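Local coordinates for protein probable M18-family aminopeptidase 1 (PDB 2GLF) that probably acts as a metal-dependent aminopeptidase of the M18 family, removing amino-terminal residues from peptides at a two-metal site, at residues A[84-97]-A[268-280]. Sequence-based numbering, arbitrary orientation.
Sequences RGLNLVVAHIDSPR and KSIGVIFFDKEEI. With MN (manganese (II) ion), chain E; MN (manganese (II) ion), chain F.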
loop_
_atom_site.group_PDB
_atom_site.type_symbol
_atom_site.label_atom_id
_atom_site.label_comp_id
_atom_site.label_asym_id
_atom_site.label_seq_id
_atom_site.Cartn_x
_atom_site.Cartn_y
_atom_site.Cartn_z
ATOM N N ARG A 84 46.665 -46.275 -4.240
ATOM C CA ARG A 84 47.270 -45.325 -3.314
ATOM C C ARG A 84 46.556 -43.977 -3.413
ATOM O O ARG A 84 46.903 -43.028 -2.709
ATOM C CB ARG A 84 48.752 -45.149 -3.628
ATOM C CG ARG A 84 49.501 -46.455 -3.732
ATOM C CD ARG A 84 50.994 -46.225 -3.751
ATOM N NE ARG A 84 51.478 -45.686 -2.484
ATOM C CZ ARG A 84 51.313 -46.281 -1.307
ATOM N NH1 ARG A 84 50.668 -47.439 -1.228
ATOM N NH2 ARG A 84 51.804 -45.726 -0.209
ATOM N N GLY A 85 45.555 -43.912 -4.290
ATOM C CA GLY A 85 44.798 -42.688 -4.488
ATOM C C GLY A 85 45.572 -41.705 -5.340
ATOM O O GLY A 85 46.710 -41.973 -5.729
ATOM N N LEU A 86 44.964 -40.568 -5.650
ATOM C CA LEU A 86 45.653 -39.562 -6.444
ATOM C C LEU A 86 45.282 -38.161 -6.002
ATOM O O LEU A 86 44.326 -37.971 -5.251
ATOM C CB LEU A 86 45.375 -39.749 -7.946
ATOM C CG LEU A 86 43.982 -39.954 -8.550
ATOM C CD1 LEU A 86 44.134 -40.181 -10.056
ATOM C CD2 LEU A 86 43.288 -41.155 -7.918
ATOM N N ASN A 87 46.073 -37.187 -6.437
ATOM C CA ASN A 87 45.828 -35.792 -6.108
ATOM C C ASN A 87 45.196 -35.118 -7.315
ATOM O O ASN A 87 45.874 -34.778 -8.283
ATOM C CB ASN A 87 47.135 -35.092 -5.739
ATOM C CG ASN A 87 47.548 -35.350 -4.303
ATOM O OD1 ASN A 87 46.921 -36.148 -3.594
ATOM N ND2 ASN A 87 48.604 -34.671 -3.861
ATOM N N LEU A 88 43.881 -34.943 -7.255
ATOM C CA LEU A 88 43.149 -34.320 -8.342
ATOM C C LEU A 88 42.688 -32.919 -8.001
ATOM O O LEU A 88 42.267 -32.641 -6.883
ATOM C CB LEU A 88 41.904 -35.130 -8.680
ATOM C CG LEU A 88 42.046 -36.560 -9.162
ATOM C CD1 LEU A 88 40.643 -37.130 -9.347
ATOM C CD2 LEU A 88 42.837 -36.601 -10.460
ATOM N N VAL A 89 42.779 -32.037 -8.980
ATOM C CA VAL A 89 42.293 -30.683 -8.822
ATOM C C VAL A 89 41.256 -30.640 -9.948
ATOM O O VAL A 89 41.553 -31.019 -11.087
ATOM C CB VAL A 89 43.424 -29.652 -9.033
ATOM C CG1 VAL A 89 44.128 -29.927 -10.336
ATOM C CG2 VAL A 89 42.866 -28.247 -9.016
ATOM N N VAL A 90 40.029 -30.236 -9.631
ATOM C CA VAL A 90 38.975 -30.199 -10.640
ATOM C C VAL A 90 38.370 -28.825 -10.832
ATOM O O VAL A 90 38.283 -28.037 -9.887
ATOM C CB VAL A 90 37.841 -31.174 -10.287
ATOM C CG1 VAL A 90 38.387 -32.575 -10.199
ATOM C CG2 VAL A 90 37.196 -30.770 -8.969
ATOM N N ALA A 91 37.948 -28.548 -12.061
ATOM C CA ALA A 91 37.332 -27.270 -12.397
ATOM C C ALA A 91 36.305 -27.438 -13.514
ATOM O O ALA A 91 36.137 -28.531 -14.058
ATOM C CB ALA A 91 38.399 -26.276 -12.816
ATOM N N HIS A 92 35.603 -26.359 -13.841
ATOM C CA HIS A 92 34.612 -26.399 -14.908
ATOM C C HIS A 92 34.998 -25.412 -16.004
ATOM O O HIS A 92 35.580 -24.361 -15.736
ATOM C CB HIS A 92 33.200 -26.116 -14.362
ATOM C CG HIS A 92 32.970 -24.705 -13.907
ATOM N ND1 HIS A 92 32.485 -23.722 -14.747
ATOM C CD2 HIS A 92 33.073 -24.135 -12.681
ATOM C CE1 HIS A 92 32.295 -22.610 -14.056
ATOM N NE2 HIS A 92 32.644 -22.833 -12.801
ATOM N N ILE A 93 34.698 -25.768 -17.246
ATOM C CA ILE A 93 35.056 -24.916 -18.358
ATOM C C ILE A 93 33.867 -24.278 -19.057
ATOM O O ILE A 93 34.023 -23.661 -20.110
ATOM C CB ILE A 93 35.927 -25.684 -19.381
ATOM C CG1 ILE A 93 35.242 -26.983 -19.796
ATOM C CG2 ILE A 93 37.285 -25.988 -18.777
ATOM C CD1 ILE A 93 36.029 -27.776 -20.808
ATOM N N ASP A 94 32.678 -24.414 -18.482
ATOM C CA ASP A 94 31.508 -23.775 -19.073
ATOM C C ASP A 94 31.350 -22.426 -18.362
ATOM O O ASP A 94 31.727 -22.292 -17.195
ATOM C CB ASP A 94 30.253 -24.624 -18.872
ATOM C CG ASP A 94 29.904 -24.815 -17.413
ATOM O OD1 ASP A 94 28.718 -24.632 -17.061
ATOM O OD2 ASP A 94 30.814 -25.151 -16.620
ATOM N N SER A 95 30.813 -21.428 -19.059
ATOM C CA SER A 95 30.624 -20.102 -18.473
ATOM C C SER A 95 29.300 -19.485 -18.884
ATOM O O SER A 95 28.784 -19.776 -19.962
ATOM C CB SER A 95 31.744 -19.160 -18.910
ATOM O OG SER A 95 32.968 -19.500 -18.299
ATOM N N PRO A 96 28.721 -18.629 -18.024
ATOM C CA PRO A 96 27.448 -18.021 -18.416
ATOM C C PRO A 96 27.574 -17.454 -19.835
ATOM O O PRO A 96 28.611 -16.896 -20.213
ATOM C CB PRO A 96 27.247 -16.957 -17.342
ATOM C CG PRO A 96 27.774 -17.654 -16.114
ATOM C CD PRO A 96 29.064 -18.281 -16.630
ATOM N N ARG A 97 26.518 -17.620 -20.622
ATOM C CA ARG A 97 26.515 -17.158 -22.004
ATOM C C ARG A 97 25.079 -17.042 -22.496
ATOM O O ARG A 97 24.136 -16.970 -21.704
ATOM C CB ARG A 97 27.247 -18.181 -22.868
ATOM C CG ARG A 97 26.697 -19.603 -22.690
ATOM C CD ARG A 97 27.506 -20.622 -23.466
ATOM N NE ARG A 97 27.729 -21.864 -22.720
ATOM C CZ ARG A 97 26.867 -22.875 -22.650
ATOM N NH1 ARG A 97 25.702 -22.815 -23.283
ATOM N NH2 ARG A 97 27.175 -23.955 -21.941
ATOM N N LYS A 268 52.840 -39.178 -6.052
ATOM C CA LYS A 268 51.629 -39.985 -6.041
ATOM C C LYS A 268 50.899 -39.611 -7.337
ATOM O O LYS A 268 51.019 -38.483 -7.804
ATOM C CB LYS A 268 50.818 -39.581 -4.808
ATOM C CG LYS A 268 49.425 -40.150 -4.678
ATOM C CD LYS A 268 48.744 -39.534 -3.457
ATOM C CE LYS A 268 47.378 -40.139 -3.202
ATOM N NZ LYS A 268 46.692 -39.535 -2.023
ATOM N N SER A 269 50.167 -40.538 -7.937
ATOM C CA SER A 269 49.454 -40.210 -9.167
ATOM C C SER A 269 48.699 -38.895 -8.997
ATOM O O SER A 269 48.161 -38.616 -7.925
ATOM C CB SER A 269 48.444 -41.307 -9.527
ATOM O OG SER A 269 49.076 -42.485 -10.000
ATOM N N ILE A 270 48.661 -38.085 -10.049
ATOM C CA ILE A 270 47.941 -36.819 -9.997
ATOM C C ILE A 270 47.087 -36.666 -11.248
ATOM O O ILE A 270 47.191 -37.460 -12.179
ATOM C CB ILE A 270 48.895 -35.620 -9.922
ATOM C CG1 ILE A 270 49.729 -35.537 -11.203
ATOM C CG2 ILE A 270 49.767 -35.735 -8.691
ATOM C CD1 ILE A 270 50.523 -34.251 -11.358
ATOM N N GLY A 271 46.246 -35.643 -11.274
ATOM C CA GLY A 271 45.403 -35.436 -12.434
ATOM C C GLY A 271 44.479 -34.243 -12.309
ATOM O O GLY A 271 44.300 -33.694 -11.217
ATOM N N VAL A 272 43.896 -33.843 -13.437
ATOM C CA VAL A 272 42.974 -32.716 -13.482
ATOM C C VAL A 272 41.770 -33.062 -14.355
ATOM O O VAL A 272 41.924 -33.581 -15.455
ATOM C CB VAL A 272 43.639 -31.454 -14.074
ATOM C CG1 VAL A 272 42.659 -30.310 -14.035
ATOM C CG2 VAL A 272 44.892 -31.087 -13.291
ATOM N N ILE A 273 40.570 -32.778 -13.865
ATOM C CA ILE A 273 39.363 -33.051 -14.637
ATOM C C ILE A 273 38.625 -31.741 -14.915
ATOM O O ILE A 273 38.472 -30.895 -14.035
ATOM C CB ILE A 273 38.452 -34.014 -13.892
ATOM C CG1 ILE A 273 39.246 -35.263 -13.532
ATOM C CG2 ILE A 273 37.275 -34.412 -14.763
ATOM C CD1 ILE A 273 38.544 -36.134 -12.532
ATOM N N PHE A 274 38.178 -31.582 -16.154
ATOM C CA PHE A 274 37.488 -30.375 -16.576
ATOM C C PHE A 274 36.050 -30.676 -16.962
ATOM O O PHE A 274 35.804 -31.373 -17.947
ATOM C CB PHE A 274 38.232 -29.777 -17.762
ATOM C CG PHE A 274 39.643 -29.367 -17.445
ATOM C CD1 PHE A 274 40.676 -29.677 -18.309
ATOM C CD2 PHE A 274 39.929 -28.630 -16.307
ATOM C CE1 PHE A 274 41.977 -29.251 -18.043
ATOM C CE2 PHE A 274 41.223 -28.204 -16.038
ATOM C CZ PHE A 274 42.248 -28.515 -16.908
ATOM N N PHE A 275 35.097 -30.146 -16.198
ATOM C CA PHE A 275 33.688 -30.399 -16.486
ATOM C C PHE A 275 32.950 -29.268 -17.173
ATOM O O PHE A 275 33.401 -28.128 -17.199
ATOM C CB PHE A 275 32.939 -30.764 -15.207
ATOM C CG PHE A 275 33.452 -32.005 -14.540
ATOM C CD1 PHE A 275 34.426 -31.926 -13.549
ATOM C CD2 PHE A 275 32.958 -33.258 -14.899
ATOM C CE1 PHE A 275 34.898 -33.076 -12.921
ATOM C CE2 PHE A 275 33.424 -34.418 -14.277
ATOM C CZ PHE A 275 34.395 -34.329 -13.285
ATOM N N ASP A 276 31.797 -29.620 -17.725
ATOM C CA ASP A 276 30.914 -28.702 -18.436
ATOM C C ASP A 276 29.584 -28.766 -17.666
ATOM O O ASP A 276 29.385 -29.671 -16.858
ATOM C CB ASP A 276 30.802 -29.198 -19.899
ATOM C CG ASP A 276 29.508 -28.782 -20.611
ATOM O OD1 ASP A 276 28.766 -29.699 -21.041
ATOM O OD2 ASP A 276 29.234 -27.569 -20.779
ATOM N N LYS A 277 28.701 -27.794 -17.866
ATOM C CA LYS A 277 27.402 -27.798 -17.190
ATOM C C LYS A 277 27.374 -27.430 -15.702
ATOM O O LYS A 277 26.326 -27.526 -15.074
ATOM C CB LYS A 277 26.720 -29.165 -17.364
ATOM C CG LYS A 277 25.811 -29.298 -18.580
ATOM C CD LYS A 277 26.525 -28.908 -19.857
ATOM C CE LYS A 277 25.705 -29.212 -21.105
ATOM N NZ LYS A 277 24.488 -28.364 -21.216
ATOM N N GLU A 278 28.494 -27.013 -15.120
ATOM C CA GLU A 278 28.471 -26.661 -13.700
ATOM C C GLU A 278 27.579 -25.446 -13.463
ATOM O O GLU A 278 26.820 -25.413 -12.494
ATOM C CB GLU A 278 29.877 -26.354 -13.184
ATOM C CG GLU A 278 30.096 -24.893 -12.815
ATOM C CD GLU A 278 29.574 -24.522 -11.446
ATOM O OE1 GLU A 278 29.579 -23.312 -11.117
ATOM O OE2 GLU A 278 29.172 -25.435 -10.696
ATOM N N GLU A 279 27.686 -24.452 -14.346
ATOM C CA GLU A 279 26.905 -23.225 -14.242
ATOM C C GLU A 279 25.391 -23.437 -14.269
ATOM O O GLU A 279 24.640 -22.475 -14.140
ATOM C CB GLU A 279 27.285 -22.245 -15.359
ATOM C CG GLU A 279 28.679 -21.619 -15.259
ATOM C CD GLU A 279 28.865 -20.725 -14.043
ATOM O OE1 GLU A 279 27.889 -20.452 -13.325
ATOM O OE2 GLU A 279 30.001 -20.286 -13.802
ATOM N N ILE A 280 24.935 -24.675 -14.458
ATOM C CA ILE A 280 23.497 -24.955 -14.460
ATOM C C ILE A 280 23.128 -26.086 -13.502
ATOM O O ILE A 280 22.010 -26.600 -13.540
ATOM C CB ILE A 280 22.948 -25.292 -15.895
ATOM C CG1 ILE A 280 23.721 -26.447 -16.538
ATOM C CG2 ILE A 280 23.007 -24.057 -16.771
ATOM C CD1 ILE A 280 23.306 -27.839 -16.060
HETATM MN MN MN E . 32.518 -21.256 -10.941
HETATM MN MN MN F . 29.902 -19.434 -11.949
HETATM O O HOH W 1 32.820 -19.507 -9.386
#
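L88 fills the hollow that G271 provides on the neighbouring strand: its CD2 lies over the glycine backbone, where a side chain on G271 would collide with it, while CD1 reaches on to CD1 of I273, 3.9 Å away. Strands 87-92 and 270-275 run parallel, 17° apart, paired from N87 with I270 to H92 with F275. V90 lies alongside I273 on the face shared with L88. On the other face V89 CG1 meets V272 CG2, V89 resting against helices 248-263 and 433-449 and V272 on M447 of the latter. Just past the strand end, I93 CG2 crosses to F274 CB at 4.0 Å, both residues against helix 33-45. The backbone ladder ends with I93 N to F275 O, 2.7 Å.

Beyond the strand ends the two segments diverge, and D94 bridges the gap. With CG turned between its backbone N and carbonyl carbon (chi1 62°), its carboxylate projects into the turn at 277-279; OD1 accepts the E279 amide at 2.9 Å through the syn lone pair and also hydrogen-bonds the Y119 hydroxyl, while H92 ND1 makes weak bonds to both D94 O and OD2. Replacing D94 by an alanine is likely to cost the E279 amide its acceptor, the Y119 hydroxyl its partner and ND1 one of its two weak bonds. The ring of P96 packs across the E279 carboxylate, CD to CD 3.6 Å. H92 NE2 binds one manganese at 2.4 Å, with D249 and D326, and E279 OE2 the other at 2.0 Å, with D249 and H425. Neighbouring parallel strands whose C-terminal ends deliver metal ligands are characteristic of the two-metal site of zinc exopeptidases such as the M18 family.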